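Local structure of glyoxalase family protein (Listeria monocytogenes, 2P7M) at residues Ser3-Ile8 with Ala50-Cys55; Ile70-Gln75 with Phe117-Gly122; Val91-Glu96 with Arg105-Tyr110; Pro98-Glu103 with Glu125-Arg130. The protein probably catalyses the hydration of the antibiotic fosfomycin with a manganese ion as cofactor, as a member of the glyoxalase superfamily. All coordinates share one frame; numbering follows the deposited sequence.

How the contacts relate
Contacts 1 and 2 are buried pairings of parallel strands in two different sheets of the chain; they meet where Ile8 packs on Ile70 and Leu52 on Phe72, and both continue into the second subunit. Contact 3 is partly buried and extends the sheet of contact 2 on its far side, since strands 106-110 and 116-120 are neighbours; here backbone bonds are joined by charged and aromatic side chains. Contact 4, whose centre lies about 22 Å from the centre of the chain, is at the surface and has no hydrogen bond across it, relying on guanidinium groups laid against a turn. His7 and Glu118, likely manganese ligands, belong to contacts 1 and 2.

Contact 1: residues Ser3-Ile8 with Ala50-Cys55; sequences SGLSHI and AGLWIC
Ile8 O receives the shortest bond of this pairing, from Cys55 N at 2.7 Å and almost straight (177°), while the CA-H of Ile54 also leans on the same oxygen. One peptide back, Ile8 N donates to Trp53 O over 3.2 Å. Nearer the start of the strands the backbones diverge, and a water fills the gap, donating a hydrogen bond to Ser6 O and accepting one from Trp53 N. Strands 4-12 and 52-58 are parallel neighbours in one half of a glyoxalase-type fold, and the antiparallel ladder that Gly4, Leu5 and His7 form with a strand of the second subunit carries the sheet across the dimer. Among side chains, Leu5 CD2 meets Leu52 CD2 at 4.0 Å, the two chains crossing at about a right angle, and Ile54 CD1 reaches Ile8 CB at 4.1 Å. His7 holds its ring between its own backbone N and carbonyl carbon (chi1 60°), leaving CB against Trp53 CB at 3.8 Å. The ring, probably a manganese ligand as in a close relative, is fixed in rotation by a 2.8 Å bond between His7 ND1 and Ser6 OG, and Ser6 packs on His120 of the second subunit.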
# COMPACT_ATOMS: atom_id res chain seq x y z
N SER A 3 -4.37 -12.19 8.89
CA SER A 3 -3.07 -12.67 9.37
C SER A 3 -2.03 -11.57 9.23
O SER A 3 -1.13 -11.43 10.06
CB SER A 3 -2.62 -13.88 8.57
OG SER A 3 -3.60 -14.90 8.56
N GLY A 4 -2.16 -10.79 8.16
CA GLY A 4 -1.23 -9.71 7.92
C GLY A 4 -1.18 -9.37 6.45
O GLY A 4 -2.10 -9.69 5.69
N LEU A 5 -0.11 -8.71 6.04
CA LEU A 5 0.06 -8.33 4.65
C LEU A 5 0.54 -9.53 3.83
O LEU A 5 1.46 -10.23 4.23
CB LEU A 5 1.07 -7.19 4.55
CG LEU A 5 1.29 -6.57 3.17
CD1 LEU A 5 -0.02 -5.98 2.66
CD2 LEU A 5 2.36 -5.49 3.28
N SER A 6 -0.10 -9.77 2.69
CA SER A 6 0.33 -10.87 1.84
C SER A 6 1.34 -10.32 0.84
O SER A 6 2.49 -10.77 0.78
CB SER A 6 -0.85 -11.48 1.09
OG SER A 6 -0.40 -12.50 0.21
N HIS A 7 0.90 -9.34 0.05
CA HIS A 7 1.75 -8.71 -0.95
C HIS A 7 1.08 -7.50 -1.57
O HIS A 7 -0.11 -7.25 -1.35
CB HIS A 7 2.11 -9.71 -2.05
CG HIS A 7 0.92 -10.26 -2.77
ND1 HIS A 7 0.19 -11.33 -2.31
CD2 HIS A 7 0.31 -9.86 -3.92
CE1 HIS A 7 -0.81 -11.58 -3.13
NE2 HIS A 7 -0.76 -10.70 -4.12
N ILE A 8 1.85 -6.75 -2.35
CA ILE A 8 1.37 -5.56 -3.03
C ILE A 8 1.58 -5.77 -4.53
O ILE A 8 2.65 -6.21 -4.95
CB ILE A 8 2.15 -4.31 -2.56
CG1 ILE A 8 1.96 -4.14 -1.05
CG2 ILE A 8 1.67 -3.09 -3.31
CD1 ILE A 8 2.81 -3.05 -0.44
N ALA A 50 12.62 -5.48 1.75
CA ALA A 50 12.53 -5.30 3.20
C ALA A 50 11.46 -6.18 3.81
O ALA A 50 10.61 -5.72 4.57
CB ALA A 50 12.25 -3.83 3.52
N GLY A 51 11.50 -7.47 3.48
CA GLY A 51 10.55 -8.41 4.02
C GLY A 51 9.17 -8.40 3.38
O GLY A 51 8.35 -9.26 3.68
N LEU A 52 8.92 -7.44 2.50
CA LEU A 52 7.63 -7.34 1.84
C LEU A 52 7.66 -7.95 0.45
O LEU A 52 8.61 -7.74 -0.30
CB LEU A 52 7.20 -5.88 1.73
CG LEU A 52 7.25 -5.04 3.01
CD1 LEU A 52 6.87 -3.61 2.69
CD2 LEU A 52 6.31 -5.63 4.06
N TRP A 53 6.62 -8.69 0.10
CA TRP A 53 6.53 -9.28 -1.23
C TRP A 53 5.88 -8.27 -2.15
O TRP A 53 4.79 -7.78 -1.87
CB TRP A 53 5.70 -10.57 -1.21
CG TRP A 53 6.42 -11.72 -0.61
CD1 TRP A 53 6.85 -11.84 0.68
CD2 TRP A 53 6.80 -12.93 -1.27
NE1 TRP A 53 7.48 -13.05 0.86
CE2 TRP A 53 7.47 -13.74 -0.32
CE3 TRP A 53 6.65 -13.42 -2.58
CZ2 TRP A 53 7.98 -15.01 -0.63
CZ3 TRP A 53 7.16 -14.68 -2.89
CH2 TRP A 53 7.81 -15.45 -1.92
N ILE A 54 6.56 -7.93 -3.24
CA ILE A 54 6.02 -6.99 -4.21
C ILE A 54 5.87 -7.72 -5.53
O ILE A 54 6.81 -8.36 -6.00
CB ILE A 54 6.95 -5.78 -4.44
CG1 ILE A 54 7.39 -5.18 -3.10
CG2 ILE A 54 6.23 -4.73 -5.28
CD1 ILE A 54 6.27 -4.63 -2.27
N CYS A 55 4.68 -7.65 -6.11
CA CYS A 55 4.42 -8.29 -7.38
C CYS A 55 4.28 -7.21 -8.43
O CYS A 55 3.49 -6.27 -8.26
CB CYS A 55 3.14 -9.13 -7.32
SG CYS A 55 2.66 -9.83 -8.92
O HOH W 1 4.39 -8.94 1.91

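Contact 2: residues Ile70-Gln75 with Phe117-Gly122; sequences IAFQIQ and FELHAG
Ala71 CB fits against the extended side chain of Glu118, with Glu118 CB 3.6 Å and Glu118 OE1 3.5 Å from that methyl. Glu118 CG stands anti to the backbone N (chi1 -176°), which carries the carboxylate past the small alanine; His69 NE2 bonds OE1 and Ser106 OG bonds OE2. Glu118 and His69 are both probably manganese ligands, as in a close relative, and here they meet directly. On the opposite face of the sheet, with Leu119, Phe72 and Phe117 lie side by side and point the same way, Phe117 CD2 meeting the edge of the Phe72 ring in its plane, 3.9 Å from Phe72 CE1. Phe26 packs against both rings. Leu119 occupies the place between Phe72 and Ile74: its CD2 touches Phe72 CB, and its CB receives Ile74 CD1 at 3.7 Å, the two side chains crossing at about a right angle. These strands, 69-73 and 116-120, are parallel neighbours in the second half of the glyoxalase-type fold, and Ala71, Phe72 and Gln73 continue the sheet by an antiparallel ladder with the second subunit. Phe72 is held through both its backbone N, which donates to Glu118 O, and its O, which accepts from His120 N at 2.8 Å. At the end of its strand, Gln73 bends at chi2 (90°) and folds its amide back over the chain ends. There Gln73 NE2 donates to Gly122 O at 2.9 Å, nearly straight and in both the amide and carbonyl planes, and also to Ile74 O, while a water links Gln73 OE1 to Gly122 O.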
# COMPACT_ATOMS: atom_id res chain seq x y z
N ILE A 70 2.39 3.75 -0.78
CA ILE A 70 3.05 2.88 0.19
C ILE A 70 4.25 3.60 0.78
O ILE A 70 5.01 4.25 0.06
CB ILE A 70 3.53 1.58 -0.49
CG1 ILE A 70 2.32 0.79 -0.98
CG2 ILE A 70 4.34 0.75 0.48
CD1 ILE A 70 2.65 -0.20 -2.05
N ALA A 71 4.43 3.49 2.08
CA ALA A 71 5.56 4.16 2.70
C ALA A 71 6.47 3.15 3.39
O ALA A 71 6.02 2.34 4.21
CB ALA A 71 5.07 5.21 3.70
N PHE A 72 7.76 3.18 3.04
CA PHE A 72 8.73 2.27 3.64
C PHE A 72 9.47 2.98 4.75
O PHE A 72 9.55 4.21 4.78
CB PHE A 72 9.73 1.78 2.60
CG PHE A 72 9.13 0.93 1.53
CD1 PHE A 72 8.66 1.51 0.35
CD2 PHE A 72 9.02 -0.44 1.69
CE1 PHE A 72 8.09 0.73 -0.64
CE2 PHE A 72 8.44 -1.24 0.70
CZ PHE A 72 7.98 -0.65 -0.47
N GLN A 73 10.03 2.20 5.66
CA GLN A 73 10.77 2.77 6.78
C GLN A 73 12.26 2.85 6.53
O GLN A 73 12.87 1.90 6.06
CB GLN A 73 10.54 1.92 8.04
CG GLN A 73 11.27 2.45 9.26
CD GLN A 73 10.43 3.43 10.06
OE1 GLN A 73 9.35 3.09 10.52
NE2 GLN A 73 10.94 4.66 10.22
N ILE A 74 12.83 4.01 6.85
CA ILE A 74 14.27 4.23 6.75
C ILE A 74 14.63 5.00 8.02
O ILE A 74 13.74 5.44 8.75
CB ILE A 74 14.66 5.10 5.55
CG1 ILE A 74 13.89 6.42 5.59
CG2 ILE A 74 14.43 4.34 4.25
CD1 ILE A 74 14.40 7.45 4.61
N GLN A 75 15.92 5.15 8.30
CA GLN A 75 16.32 5.87 9.49
C GLN A 75 16.58 7.32 9.12
O GLN A 75 16.84 7.63 7.96
CB GLN A 75 17.59 5.25 10.09
CG GLN A 75 17.56 3.72 10.10
CD GLN A 75 16.31 3.16 10.75
OE1 GLN A 75 16.06 3.40 11.93
NE2 GLN A 75 15.53 2.41 9.99
N PHE A 117 5.97 6.65 -4.16
CA PHE A 117 6.56 5.89 -3.06
C PHE A 117 7.03 6.88 -1.99
O PHE A 117 7.42 8.00 -2.31
CB PHE A 117 7.76 5.05 -3.53
CG PHE A 117 7.38 3.90 -4.42
CD1 PHE A 117 7.43 4.03 -5.81
CD2 PHE A 117 7.01 2.68 -3.88
CE1 PHE A 117 7.11 2.95 -6.63
CE2 PHE A 117 6.68 1.60 -4.69
CZ PHE A 117 6.74 1.74 -6.07
N GLU A 118 6.97 6.47 -0.72
CA GLU A 118 7.41 7.31 0.38
C GLU A 118 8.46 6.58 1.22
O GLU A 118 8.35 5.38 1.46
CB GLU A 118 6.22 7.68 1.30
CG GLU A 118 6.61 8.66 2.43
CD GLU A 118 5.55 8.81 3.54
OE1 GLU A 118 4.35 8.64 3.26
OE2 GLU A 118 5.94 9.11 4.69
N LEU A 119 9.50 7.31 1.64
CA LEU A 119 10.51 6.75 2.53
C LEU A 119 10.34 7.62 3.76
O LEU A 119 10.67 8.81 3.75
CB LEU A 119 11.92 6.90 1.95
CG LEU A 119 12.18 6.13 0.65
CD1 LEU A 119 13.68 6.17 0.31
CD2 LEU A 119 11.72 4.71 0.80
N HIS A 120 9.81 7.03 4.82
CA HIS A 120 9.52 7.75 6.06
C HIS A 120 10.55 7.47 7.14
O HIS A 120 10.84 6.31 7.43
CB HIS A 120 8.13 7.35 6.56
CG HIS A 120 7.67 8.12 7.75
ND1 HIS A 120 7.00 7.53 8.81
CD2 HIS A 120 7.76 9.43 8.06
CE1 HIS A 120 6.71 8.45 9.71
NE2 HIS A 120 7.16 9.61 9.28
N ALA A 121 11.06 8.53 7.75
CA ALA A 121 12.06 8.41 8.81
C ALA A 121 11.44 8.49 10.20
O ALA A 121 12.14 8.27 11.19
CB ALA A 121 13.12 9.51 8.66
N GLY A 122 10.15 8.80 10.28
CA GLY A 122 9.51 8.91 11.59
C GLY A 122 8.96 7.62 12.17
O GLY A 122 9.24 6.53 11.66
O HOH W 2 7.07 4.37 10.76

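Contact 3: residues Val91-Glu96 with Arg105-Tyr110; sequences VEMKPE and RSIYFY
Met93 and Phe109 face each other in a single backbone bridge, by which the loop after helix 79-88 lies along the outermost strand, 106-110, of the C-terminal half of this glyoxalase-type fold. Two hydrogen bonds flank the bridge. Lys94 N donates to Tyr108 O at 2.8 Å from above the carbonyl plane, and Tyr110 N donates to Glu92 O at 3.0 Å. Waters extend the pairing where the backbones do not meet directly: one joins Glu92 N to Tyr110 O, another joins Tyr108 N to Lys94 O. Apolar contacts lie toward the helices. Met93 turns at its last torsion (chi3 51°), which brings CE onto Ile107 CG2 at 3.7 Å, while Met93 CG and Val91 CG2 both touch Phe109 CB. The Phe109 ring itself leads away from the loop and packs on Phe21 and Ile25 of helix 15-25, while Ile86 of helix 79-88 covers Val91 and Met93. Charged and aromatic groups meet around Tyr110. The extended Glu92 runs beside its ring, pointing the same way, with the carboxylate plane turned 47° from the ring plane and Glu92 CD 3.9 Å from Tyr110 CD1. Arg65 ties this pair together by a salt bridge to Glu92 and a cation-pi contact with Tyr110. Lys94 passes Tyr108 at about a right angle, its CB against Tyr108 CB, and then bends at chi2 so that its end comes to the edge of the Tyr110 ring, where Lys94 NZ makes a weak hydrogen bond to Tyr110 OH at 2.9 Å.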
# COMPACT_ATOMS: atom_id res chain seq x y z
N VAL A 91 14.85 10.19 -11.25
CA VAL A 91 13.45 9.93 -10.92
C VAL A 91 12.83 11.17 -10.27
O VAL A 91 13.47 11.86 -9.47
CB VAL A 91 13.31 8.69 -10.00
CG1 VAL A 91 14.58 8.47 -9.20
CG2 VAL A 91 12.14 8.86 -9.05
N GLU A 92 11.58 11.46 -10.62
CA GLU A 92 10.89 12.63 -10.08
C GLU A 92 10.61 12.54 -8.58
O GLU A 92 10.04 11.56 -8.10
CB GLU A 92 9.56 12.83 -10.81
CG GLU A 92 8.77 14.01 -10.29
CD GLU A 92 7.44 14.18 -11.00
OE1 GLU A 92 6.68 15.09 -10.60
OE2 GLU A 92 7.16 13.41 -11.94
N MET A 93 11.02 13.58 -7.85
CA MET A 93 10.84 13.68 -6.41
C MET A 93 9.93 14.84 -6.05
O MET A 93 9.93 15.87 -6.73
CB MET A 93 12.17 13.91 -5.70
CG MET A 93 12.92 12.67 -5.33
SD MET A 93 14.36 13.07 -4.33
CE MET A 93 13.65 14.11 -3.06
N LYS A 94 9.17 14.68 -4.98
CA LYS A 94 8.28 15.74 -4.51
C LYS A 94 9.07 16.66 -3.59
O LYS A 94 10.07 16.26 -3.01
CB LYS A 94 7.13 15.15 -3.70
CG LYS A 94 6.11 14.37 -4.49
CD LYS A 94 5.39 15.27 -5.48
CE LYS A 94 4.06 14.67 -5.87
NZ LYS A 94 3.48 15.36 -7.06
N PRO A 95 8.63 17.92 -3.47
CA PRO A 95 9.32 18.87 -2.59
C PRO A 95 8.92 18.55 -1.14
O PRO A 95 8.10 17.68 -0.89
CB PRO A 95 8.78 20.22 -3.06
CG PRO A 95 7.41 19.88 -3.53
CD PRO A 95 7.63 18.61 -4.31
N GLU A 96 9.52 19.26 -0.20
CA GLU A 96 9.22 19.03 1.21
C GLU A 96 7.73 19.19 1.48
O GLU A 96 7.11 20.18 1.07
CB GLU A 96 10.00 20.03 2.07
CG GLU A 96 10.02 19.71 3.55
CD GLU A 96 10.47 20.89 4.39
OE1 GLU A 96 11.29 21.69 3.88
OE2 GLU A 96 10.02 21.02 5.54
N ARG A 105 10.63 13.05 9.13
CA ARG A 105 10.96 13.40 7.75
C ARG A 105 10.63 12.27 6.78
O ARG A 105 10.68 11.09 7.15
CB ARG A 105 12.44 13.73 7.62
CG ARG A 105 12.90 14.93 8.43
CD ARG A 105 14.42 15.04 8.40
NE ARG A 105 14.93 15.33 7.07
CZ ARG A 105 16.21 15.20 6.72
NH1 ARG A 105 17.10 14.77 7.60
NH2 ARG A 105 16.60 15.49 5.48
N SER A 106 10.31 12.64 5.55
CA SER A 106 9.98 11.67 4.51
C SER A 106 10.45 12.18 3.15
O SER A 106 10.60 13.38 2.95
CB SER A 106 8.47 11.45 4.43
OG SER A 106 7.97 10.85 5.61
N ILE A 107 10.69 11.25 2.23
CA ILE A 107 11.09 11.55 0.86
C ILE A 107 9.96 10.98 -0.00
O ILE A 107 9.42 9.92 0.31
CB ILE A 107 12.37 10.82 0.42
CG1 ILE A 107 13.53 11.14 1.35
CG2 ILE A 107 12.72 11.20 -1.00
CD1 ILE A 107 14.72 10.24 1.14
N TYR A 108 9.61 11.65 -1.09
CA TYR A 108 8.56 11.12 -1.95
C TYR A 108 9.04 11.17 -3.40
O TYR A 108 9.62 12.16 -3.81
CB TYR A 108 7.27 11.95 -1.82
CG TYR A 108 6.69 12.04 -0.43
CD1 TYR A 108 7.15 12.98 0.48
CD2 TYR A 108 5.63 11.22 -0.05
CE1 TYR A 108 6.58 13.11 1.74
CE2 TYR A 108 5.05 11.33 1.21
CZ TYR A 108 5.52 12.28 2.10
OH TYR A 108 4.95 12.37 3.35
N PHE A 109 8.80 10.09 -4.14
CA PHE A 109 9.21 10.02 -5.55
C PHE A 109 8.34 9.03 -6.33
O PHE A 109 7.66 8.18 -5.74
CB PHE A 109 10.69 9.61 -5.65
CG PHE A 109 11.00 8.28 -5.02
CD1 PHE A 109 11.05 7.13 -5.79
CD2 PHE A 109 11.24 8.19 -3.65
CE1 PHE A 109 11.33 5.89 -5.22
CE2 PHE A 109 11.52 6.96 -3.06
CZ PHE A 109 11.56 5.81 -3.84
N TYR A 110 8.37 9.14 -7.66
CA TYR A 110 7.57 8.26 -8.51
C TYR A 110 8.39 7.23 -9.27
O TYR A 110 9.61 7.35 -9.40
CB TYR A 110 6.81 9.08 -9.55
CG TYR A 110 5.76 10.02 -9.02
CD1 TYR A 110 6.07 11.35 -8.72
CD2 TYR A 110 4.44 9.59 -8.84
CE1 TYR A 110 5.09 12.23 -8.26
CE2 TYR A 110 3.46 10.46 -8.37
CZ TYR A 110 3.79 11.77 -8.09
OH TYR A 110 2.82 12.64 -7.64
O HOH W 3 10.07 9.38 -11.85
O HOH W 4 10.35 14.29 -1.27

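Contact 4: residues Pro98-Glu103 with Glu125-Arg130; sequences PRVQGE and EERLKR
Arg127 and Arg130 both send CG anti to the backbone N (chi1 -172° in each), and later bends, at chi2 in Arg127 and chi3 in Arg130, bring the two guanidinium groups from helix 124-130 to Val100 and Gln101. The loop they meet is closed by a type II beta turn from Val100 to Glu103, with Glu103 N bonded to Val100 O. The turn presents Gly102 to the helix: its CA lies 4.8 Å from Arg127 CA, and Glu126 CG rests 3.3 Å from Gly102 O. With a positive phi at this third position of the turn, the glycine lets the loop come close to the helix backbone. Glu103 stiffens the turn from within, its extended side chain reaching back so that OE2 accepts from Val100 N at 2.9 Å on the anti side of the carboxylate. That carboxylate also runs beside Arg127, pointing the same way with the two planes 20° apart, but Glu103 OE2 stays 4.3 Å from Arg127 NH1 and well out of the guanidinium plane, so the attraction would be one of charge alone. Val100 CG2 covers one face of the same guanidinium toward its rim, and Arg127 NE is buried there with no partner. Arg127 NH2, by contrast, bonds Tyr32 of the second subunit, whose Phe46 also packs on this arginine. At the outer side of the contact, Val100 CB sits at the edge of the Arg130 guanidinium, while Gln101 O lies over one face of it, 3.1 Å from Arg130 NH1 at an angle too poor for a hydrogen bond.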
# COMPACT_ATOMS: atom_id res chain seq x y z
N PRO A 98 4.50 19.69 4.08
CA PRO A 98 4.26 20.30 5.39
C PRO A 98 4.03 19.22 6.44
O PRO A 98 3.38 18.21 6.16
CB PRO A 98 3.03 21.16 5.15
CG PRO A 98 3.21 21.60 3.73
CD PRO A 98 3.63 20.31 3.05
N ARG A 99 4.55 19.43 7.64
CA ARG A 99 4.42 18.46 8.71
C ARG A 99 4.03 19.08 10.04
O ARG A 99 4.21 20.28 10.25
CB ARG A 99 5.73 17.71 8.90
CG ARG A 99 6.16 16.84 7.74
CD ARG A 99 7.54 16.27 8.03
NE ARG A 99 8.53 17.34 8.10
CZ ARG A 99 9.65 17.29 8.82
NH1 ARG A 99 9.93 16.22 9.55
NH2 ARG A 99 10.50 18.31 8.80
N VAL A 100 3.48 18.25 10.93
CA VAL A 100 3.12 18.70 12.27
C VAL A 100 4.21 18.17 13.20
O VAL A 100 5.02 17.33 12.80
CB VAL A 100 1.76 18.12 12.73
CG1 VAL A 100 0.63 18.73 11.92
CG2 VAL A 100 1.76 16.60 12.59
N GLN A 101 4.23 18.65 14.44
CA GLN A 101 5.24 18.20 15.39
C GLN A 101 5.05 16.72 15.69
O GLN A 101 3.93 16.26 15.88
CB GLN A 101 5.15 19.02 16.68
CG GLN A 101 5.26 20.52 16.45
CD GLN A 101 6.65 20.95 15.98
OE1 GLN A 101 7.20 20.31 15.06
NE2 GLN A 101 7.18 21.93 16.53
N GLY A 102 6.15 15.97 15.72
CA GLY A 102 6.07 14.55 16.01
C GLY A 102 6.03 13.72 14.74
O GLY A 102 6.11 12.49 14.77
N GLU A 103 5.91 14.41 13.61
CA GLU A 103 5.86 13.77 12.31
C GLU A 103 7.25 13.81 11.69
O GLU A 103 7.73 14.87 11.30
CB GLU A 103 4.85 14.50 11.42
CG GLU A 103 4.66 13.90 10.04
CD GLU A 103 3.63 14.65 9.21
OE1 GLU A 103 3.34 14.21 8.08
OE2 GLU A 103 3.10 15.68 9.69
N GLU A 125 4.73 5.88 17.11
CA GLU A 125 4.73 6.26 18.52
C GLU A 125 4.94 7.75 18.72
O GLU A 125 4.23 8.38 19.50
CB GLU A 125 5.80 5.48 19.29
CG GLU A 125 5.53 5.46 20.79
CD GLU A 125 6.73 5.04 21.61
OE1 GLU A 125 7.43 4.09 21.22
OE2 GLU A 125 6.95 5.66 22.67
N GLU A 126 5.94 8.30 18.04
CA GLU A 126 6.22 9.72 18.17
C GLU A 126 4.98 10.50 17.75
O GLU A 126 4.57 11.45 18.42
CB GLU A 126 7.39 10.12 17.28
CG GLU A 126 7.81 11.58 17.42
CD GLU A 126 8.20 11.93 18.86
OE1 GLU A 126 9.13 11.29 19.40
OE2 GLU A 126 7.57 12.84 19.44
N ARG A 127 4.37 10.06 16.65
CA ARG A 127 3.18 10.70 16.12
C ARG A 127 2.00 10.67 17.09
O ARG A 127 1.30 11.67 17.23
CB ARG A 127 2.80 10.04 14.79
CG ARG A 127 1.70 10.76 14.05
CD ARG A 127 2.02 12.23 13.91
NE ARG A 127 0.84 12.98 13.48
CZ ARG A 127 0.39 12.99 12.23
NH1 ARG A 127 1.02 12.30 11.28
NH2 ARG A 127 -0.71 13.68 11.93
N LEU A 128 1.79 9.54 17.76
CA LEU A 128 0.69 9.41 18.71
C LEU A 128 1.01 10.03 20.07
O LEU A 128 0.11 10.44 20.80
CB LEU A 128 0.36 7.93 18.93
CG LEU A 128 0.02 7.04 17.73
CD1 LEU A 128 -0.13 5.60 18.19
CD2 LEU A 128 -1.25 7.54 17.06
N LYS A 129 2.29 10.10 20.43
CA LYS A 129 2.70 10.65 21.71
C LYS A 129 2.11 12.03 22.00
O LYS A 129 1.43 12.22 23.01
CB LYS A 129 4.23 10.74 21.79
CG LYS A 129 4.74 10.92 23.22
CD LYS A 129 5.89 11.91 23.28
CE LYS A 129 7.10 11.47 22.48
NZ LYS A 129 8.16 12.51 22.52
N ARG A 130 2.37 12.98 21.11
CA ARG A 130 1.85 14.34 21.28
C ARG A 130 0.33 14.24 21.27
O ARG A 130 -0.35 14.71 22.18
CB ARG A 130 2.31 15.22 20.12
CG ARG A 130 1.97 16.70 20.28
CD ARG A 130 2.06 17.43 18.96
NE ARG A 130 0.99 17.03 18.04
CZ ARG A 130 0.85 17.47 16.80
NH1 ARG A 130 1.72 18.35 16.31
NH2 ARG A 130 -0.15 17.05 16.05